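Local atomic coordinates of beta-galactosidase (Bacillus circulans, PDB entry 4MAD), a protein that probably hydrolyses terminal non-reducing beta-D-galactose residues from beta-D-galactosides, as a family 35 glycoside hydrolase built on a (beta/alpha)8 barrel. Residues W48-L53 with N346-I351; R42-Y47 with Y560-F565. All blocks are in the same frame, centred on the assembly; numbering follows the deposited sequence.

Interaction 1: W48-L53 with N346-I351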
loop_
_atom_site.group_PDB
_atom_site.type_symbol
_atom_site.label_atom_id
_atom_site.label_comp_id
_atom_site.label_asym_id
_atom_site.label_seq_id
_atom_site.Cartn_x
_atom_site.Cartn_y
_atom_site.Cartn_z
ATOM N N TRP A 48 -2.125 9.853 -14.590
ATOM C CA TRP A 48 -1.560 10.806 -13.675
ATOM C C TRP A 48 -1.970 12.241 -14.047
ATOM O O TRP A 48 -2.327 13.019 -13.221
ATOM C CB TRP A 48 -0.035 10.673 -13.622
ATOM C CG TRP A 48 0.500 9.502 -12.929
ATOM C CD1 TRP A 48 -0.134 8.703 -12.027
ATOM C CD2 TRP A 48 1.819 8.978 -13.038
ATOM N NE1 TRP A 48 0.686 7.743 -11.581
ATOM C CE2 TRP A 48 1.901 7.878 -12.186
ATOM C CE3 TRP A 48 2.948 9.348 -13.757
ATOM C CZ2 TRP A 48 3.057 7.133 -12.052
ATOM C CZ3 TRP A 48 4.069 8.616 -13.629
ATOM C CH2 TRP A 48 4.130 7.519 -12.787
ATOM N N GLU A 49 -1.936 12.569 -15.315
ATOM C CA GLU A 49 -2.303 13.920 -15.694
ATOM C C GLU A 49 -3.743 14.226 -15.351
ATOM O O GLU A 49 -4.060 15.270 -14.901
ATOM C CB GLU A 49 -2.054 14.157 -17.170
ATOM C CG GLU A 49 -2.383 15.587 -17.593
ATOM C CD GLU A 49 -1.703 16.012 -18.868
ATOM O OE1 GLU A 49 -1.241 15.219 -19.630
ATOM O OE2 GLU A 49 -1.656 17.181 -19.119
ATOM N N ASP A 50 -4.604 13.270 -15.551
ATOM C CA ASP A 50 -6.001 13.501 -15.305
ATOM C C ASP A 50 -6.200 13.860 -13.847
ATOM O O ASP A 50 -6.855 14.803 -13.536
ATOM C CB ASP A 50 -6.797 12.243 -15.592
ATOM C CG ASP A 50 -8.273 12.399 -15.271
ATOM O OD1 ASP A 50 -8.961 13.052 -16.026
ATOM O OD2 ASP A 50 -8.736 11.901 -14.250
ATOM N N ARG A 51 -5.619 13.067 -12.951
ATOM C CA ARG A 51 -5.822 13.334 -11.557
ATOM C C ARG A 51 -5.219 14.638 -11.117
ATOM O O ARG A 51 -5.800 15.342 -10.386
ATOM C CB ARG A 51 -5.342 12.189 -10.699
ATOM C CG ARG A 51 -5.667 10.838 -11.258
ATOM C CD ARG A 51 -7.093 10.407 -11.039
ATOM N NE ARG A 51 -7.284 8.979 -11.205
ATOM C CZ ARG A 51 -7.764 8.413 -12.298
ATOM N NH1 ARG A 51 -8.109 9.135 -13.317
ATOM N NH2 ARG A 51 -7.895 7.115 -12.382
ATOM N N LEU A 52 -4.023 14.915 -11.600
ATOM C CA LEU A 52 -3.357 16.149 -11.248
ATOM C C LEU A 52 -4.131 17.377 -11.729
ATOM O O LEU A 52 -4.234 18.298 -11.037
ATOM C CB LEU A 52 -1.927 16.184 -11.770
ATOM C CG LEU A 52 -1.061 15.147 -11.096
ATOM C CD1 LEU A 52 0.174 14.832 -11.796
ATOM C CD2 LEU A 52 -0.810 15.562 -9.693
ATOM N N LEU A 53 -4.703 17.305 -12.917
ATOM C CA LEU A 53 -5.489 18.380 -13.452
ATOM C C LEU A 53 -6.680 18.645 -12.556
ATOM O O LEU A 53 -7.064 19.772 -12.346
ATOM C CB LEU A 53 -5.973 17.999 -14.839
ATOM C CG LEU A 53 -4.970 18.140 -15.957
ATOM C CD1 LEU A 53 -5.437 17.566 -17.166
ATOM C CD2 LEU A 53 -4.587 19.514 -16.167
ATOM N N ASN A 346 -12.534 24.425 -14.481
ATOM C CA ASN A 346 -12.489 23.765 -15.757
ATOM C C ASN A 346 -11.961 22.347 -15.580
ATOM O O ASN A 346 -10.816 22.152 -15.287
ATOM C CB ASN A 346 -11.590 24.598 -16.652
ATOM C CG ASN A 346 -11.351 23.997 -17.985
ATOM O OD1 ASN A 346 -12.246 23.582 -18.674
ATOM N ND2 ASN A 346 -10.119 23.993 -18.370
ATOM N N LEU A 347 -12.824 21.368 -15.707
ATOM C CA LEU A 347 -12.402 20.012 -15.526
ATOM C C LEU A 347 -12.166 19.323 -16.853
ATOM O O LEU A 347 -12.767 19.637 -17.809
ATOM C CB LEU A 347 -13.421 19.237 -14.719
ATOM C CG LEU A 347 -13.599 19.542 -13.240
ATOM C CD1 LEU A 347 -14.870 19.067 -12.711
ATOM C CD2 LEU A 347 -12.476 19.016 -12.443
ATOM N N PRO A 348 -11.356 18.293 -16.834
ATOM C CA PRO A 348 -11.220 17.423 -17.975
ATOM C C PRO A 348 -12.526 16.708 -18.233
ATOM O O PRO A 348 -13.323 16.622 -17.369
ATOM C CB PRO A 348 -10.209 16.401 -17.495
ATOM C CG PRO A 348 -9.539 16.984 -16.431
ATOM C CD PRO A 348 -10.438 17.904 -15.765
ATOM N N ALA A 349 -12.702 16.188 -19.433
ATOM C CA ALA A 349 -13.873 15.379 -19.733
ATOM C C ALA A 349 -13.836 14.139 -18.872
ATOM O O ALA A 349 -12.817 13.526 -18.786
ATOM C CB ALA A 349 -13.835 14.944 -21.146
ATOM N N PRO A 350 -14.950 13.729 -18.327
ATOM C CA PRO A 350 -14.911 12.555 -17.466
ATOM C C PRO A 350 -14.475 11.287 -18.202
ATOM O O PRO A 350 -14.715 11.155 -19.354
ATOM C CB PRO A 350 -16.345 12.409 -17.022
ATOM C CG PRO A 350 -16.891 13.710 -17.074
ATOM C CD PRO A 350 -16.237 14.403 -18.218
ATOM N N ILE A 351 -13.810 10.382 -17.513
ATOM C CA ILE A 351 -13.330 9.157 -18.117
ATOM C C ILE A 351 -14.443 8.135 -18.100
ATOM O O ILE A 351 -14.967 7.813 -17.097
ATOM C CB ILE A 351 -12.104 8.638 -17.399
ATOM C CG1 ILE A 351 -10.966 9.613 -17.594
ATOM C CG2 ILE A 351 -11.712 7.350 -17.920
ATOM C CD1 ILE A 351 -9.815 9.410 -16.708
HETATM O O HOH W 1 -11.650 13.181 -16.283
#
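The first turn and a half of helix 48-58, following the first strand of the (beta/alpha)8 barrel, runs beside the irregular chain 346-351, with Asp50 CA and Pro348 CA 7.1 Å apart. That chain belongs to the linker from the last barrel helix, 327-339, to strand 357-366 of the C-terminal beta region, so the contact lays a surface interdomain connection along the barrel wall. Asp50, Pro348 and Ile351 carry most of it. Asp50 CG stands anti to its backbone N (chi1 177°), swinging the carboxylate out to meet Ile351 tip to tip, CD1 lying 3.7 Å from Asp50 CG. Arg51 bends at chi2 and returns to the same carboxylate: NH1 forms a salt bridge with Asp50 OD2 at 3.0 Å, approaching from above the carboxylate plane, while Lys54 provides OD2 with a second positive partner. This double pairing would probably keep Asp50 ionised. Ile351 CD1 also touches the edge of the guanidinium, 3.8 Å from Arg51 NH1. One turn further on, Leu53 CB packs on Pro348 CG at 4.0 Å. No direct hydrogen bond joins the segments; one water donates to both sides, 2.7 Å from Asp50 OD1 and 2.8 Å from Ala349 O.

Interaction 2: R42-Y47 with Y560-F565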
loop_
_atom_site.group_PDB
_atom_site.type_symbol
_atom_site.label_atom_id
_atom_site.label_comp_id
_atom_site.label_asym_id
_atom_site.label_seq_id
_atom_site.Cartn_x
_atom_site.Cartn_y
_atom_site.Cartn_z
ATOM N N ARG A 42 -0.023 4.621 -6.782
ATOM C CA ARG A 42 -1.387 4.196 -6.580
ATOM C C ARG A 42 -2.371 4.481 -7.741
ATOM O O ARG A 42 -3.495 4.189 -7.630
ATOM C CB ARG A 42 -1.898 4.727 -5.266
ATOM C CG ARG A 42 -1.395 3.932 -4.099
ATOM C CD ARG A 42 -1.750 4.510 -2.754
ATOM N NE ARG A 42 -1.822 3.523 -1.707
ATOM C CZ ARG A 42 -1.332 3.649 -0.481
ATOM N NH1 ARG A 42 -0.749 4.757 -0.120
ATOM N NH2 ARG A 42 -1.494 2.670 0.386
ATOM N N THR A 43 -1.884 5.059 -8.837
ATOM C CA THR A 43 -2.689 5.283 -10.022
ATOM C C THR A 43 -1.867 4.915 -11.262
ATOM O O THR A 43 -0.745 5.172 -11.290
ATOM C CB THR A 43 -3.173 6.729 -10.059
ATOM O OG1 THR A 43 -4.074 6.934 -8.984
ATOM C CG2 THR A 43 -3.808 7.045 -11.378
ATOM N N VAL A 44 -2.461 4.309 -12.255
ATOM C CA VAL A 44 -1.673 3.958 -13.441
ATOM C C VAL A 44 -1.166 5.229 -14.120
ATOM O O VAL A 44 -1.852 6.198 -14.131
ATOM C CB VAL A 44 -2.478 3.135 -14.492
ATOM C CG1 VAL A 44 -2.759 1.758 -13.975
ATOM C CG2 VAL A 44 -3.744 3.855 -14.868
ATOM N N PRO A 45 0.006 5.192 -14.742
ATOM C CA PRO A 45 0.622 6.409 -15.258
ATOM C C PRO A 45 -0.174 7.144 -16.325
ATOM O O PRO A 45 -0.137 8.331 -16.410
ATOM C CB PRO A 45 1.955 5.932 -15.816
ATOM C CG PRO A 45 2.004 4.560 -15.641
ATOM C CD PRO A 45 0.943 4.083 -14.780
ATOM N N GLU A 46 -0.955 6.413 -17.079
ATOM C CA GLU A 46 -1.750 6.982 -18.151
ATOM C C GLU A 46 -2.698 8.043 -17.600
ATOM O O GLU A 46 -3.060 8.938 -18.279
ATOM C CB GLU A 46 -2.520 5.879 -18.846
ATOM C CG GLU A 46 -1.626 5.007 -19.647
ATOM C CD GLU A 46 -0.977 3.882 -18.881
ATOM O OE1 GLU A 46 -1.322 3.641 -17.754
ATOM O OE2 GLU A 46 -0.162 3.211 -19.486
ATOM N N TYR A 47 -3.069 7.848 -16.331
ATOM C CA TYR A 47 -4.015 8.689 -15.628
ATOM C C TYR A 47 -3.437 9.781 -14.698
ATOM O O TYR A 47 -4.161 10.571 -14.162
ATOM C CB TYR A 47 -5.036 7.824 -14.888
ATOM C CG TYR A 47 -6.034 7.059 -15.729
ATOM C CD1 TYR A 47 -6.406 7.495 -16.981
ATOM C CD2 TYR A 47 -6.657 5.947 -15.239
ATOM C CE1 TYR A 47 -7.313 6.824 -17.707
ATOM C CE2 TYR A 47 -7.579 5.283 -15.964
ATOM C CZ TYR A 47 -7.901 5.710 -17.210
ATOM O OH TYR A 47 -8.843 5.094 -17.973
ATOM N N TYR A 560 -11.438 -2.509 -9.260
ATOM C CA TYR A 560 -11.298 -1.550 -10.327
ATOM C C TYR A 560 -10.327 -2.040 -11.351
ATOM O O TYR A 560 -9.271 -2.439 -11.044
ATOM C CB TYR A 560 -10.900 -0.198 -9.757
ATOM C CG TYR A 560 -10.347 0.880 -10.653
ATOM C CD1 TYR A 560 -11.028 1.348 -11.726
ATOM C CD2 TYR A 560 -9.163 1.453 -10.362
ATOM C CE1 TYR A 560 -10.530 2.313 -12.478
ATOM C CE2 TYR A 560 -8.642 2.407 -11.114
ATOM C CZ TYR A 560 -9.342 2.851 -12.181
ATOM O OH TYR A 560 -8.804 3.813 -12.924
ATOM N N VAL A 561 -10.764 -1.952 -12.586
ATOM C CA VAL A 561 -9.968 -2.214 -13.732
ATOM C C VAL A 561 -9.741 -0.943 -14.557
ATOM O O VAL A 561 -10.583 -0.540 -15.261
ATOM C CB VAL A 561 -10.676 -3.213 -14.630
ATOM C CG1 VAL A 561 -9.816 -3.596 -15.769
ATOM C CG2 VAL A 561 -11.156 -4.381 -13.885
ATOM N N PRO A 562 -8.579 -0.359 -14.481
ATOM C CA PRO A 562 -8.264 0.779 -15.310
ATOM C C PRO A 562 -8.266 0.419 -16.794
ATOM O O PRO A 562 -7.786 -0.597 -17.155
ATOM C CB PRO A 562 -6.844 1.138 -14.876
ATOM C CG PRO A 562 -6.684 0.556 -13.607
ATOM C CD PRO A 562 -7.482 -0.659 -13.576
ATOM N N ALA A 563 -8.704 1.330 -17.636
ATOM C CA ALA A 563 -8.792 1.004 -19.035
ATOM C C ALA A 563 -7.464 0.541 -19.642
ATOM O O ALA A 563 -7.466 -0.297 -20.498
ATOM C CB ALA A 563 -9.308 2.145 -19.780
ATOM N N PRO A 564 -6.348 1.082 -19.201
ATOM C CA PRO A 564 -5.057 0.743 -19.809
ATOM C C PRO A 564 -4.666 -0.712 -19.684
ATOM O O PRO A 564 -3.854 -1.165 -20.413
ATOM C CB PRO A 564 -4.105 1.614 -19.060
ATOM C CG PRO A 564 -4.894 2.837 -18.813
ATOM C CD PRO A 564 -6.238 2.327 -18.442
ATOM N N PHE A 565 -5.221 -1.381 -18.693
ATOM C CA PHE A 565 -5.063 -2.783 -18.492
ATOM C C PHE A 565 -5.730 -3.622 -19.618
ATOM O O PHE A 565 -5.379 -4.724 -19.843
ATOM C CB PHE A 565 -5.602 -3.161 -17.131
ATOM C CG PHE A 565 -4.717 -2.752 -15.959
ATOM C CD1 PHE A 565 -3.557 -2.060 -16.129
ATOM C CD2 PHE A 565 -5.078 -3.078 -14.683
ATOM C CE1 PHE A 565 -2.806 -1.711 -15.070
ATOM C CE2 PHE A 565 -4.325 -2.748 -13.654
ATOM C CZ PHE A 565 -3.194 -2.049 -13.837
#
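At the interface between the (beta/alpha)8 barrel and the galactose-binding domain, the loop from strand 34-38 to helix 48-58 packs on the end of edge strand 558-561 and the 3-10 turn 563-565. The contact is mainly apolar, with no hydrogen bond between the segments. Val44 points its CG1 at the Phe565 ring, 3.6 Å from Phe565 CE1, and also meets Pro562 CG; Val44 CG2 lies 4.1 Å from Pro562 CB. Pro562 CG sits over one face of the Phe565 ring, so valine, proline and phenylalanine form one compact apolar cluster. Glu46, bent at chi2 (86°), slides antiparallel past Pro564, Glu46 OE1 3.7 Å from Pro564 CB. Tyr47 extends across the junction with CG anti to its carbonyl carbon (chi1 -70°), and its ring crosses Pro564 obliquely, Tyr47 CZ 4.0 Å from Pro564 CD. Its hydroxyl is hydrogen-bonded to Asp527, whose OD1 also accepts from Ala563 N. An alanine at Tyr47 would remove ring and hydroxyl together, and would probably loosen the packing on Pro564 and cost Asp527 a partner. Ala563 CB lies 3.5 Å from Tyr47 OH, and elsewhere on the ring Tyr560 OH approaches its edge, 3.6 Å from Tyr47 CE2.

Interactions 1 and 2 illustrate how consecutive pieces of one chain can serve two remote partners: 42-47 leads directly into 48-53, and the contacts' centres are about 13 Å apart. Both segments of interaction 1 fall in sequence between those of interaction 2. The contacts also meet in space. Ile351 CG2 packs 3.6 Å from Tyr47 OH, and Arg51 NH2 lies 3.5 Å from Tyr560 OH. Trp48 NE1, hydrogen-bonded to Tyr40 O, also lies 3.0 Å from Thr43 O. Interaction 1 holds the linker against the barrel and interaction 2 joins the barrel to the galactose-binding domain; both lie away from Glu171 and Glu247, the predicted catalytic residues.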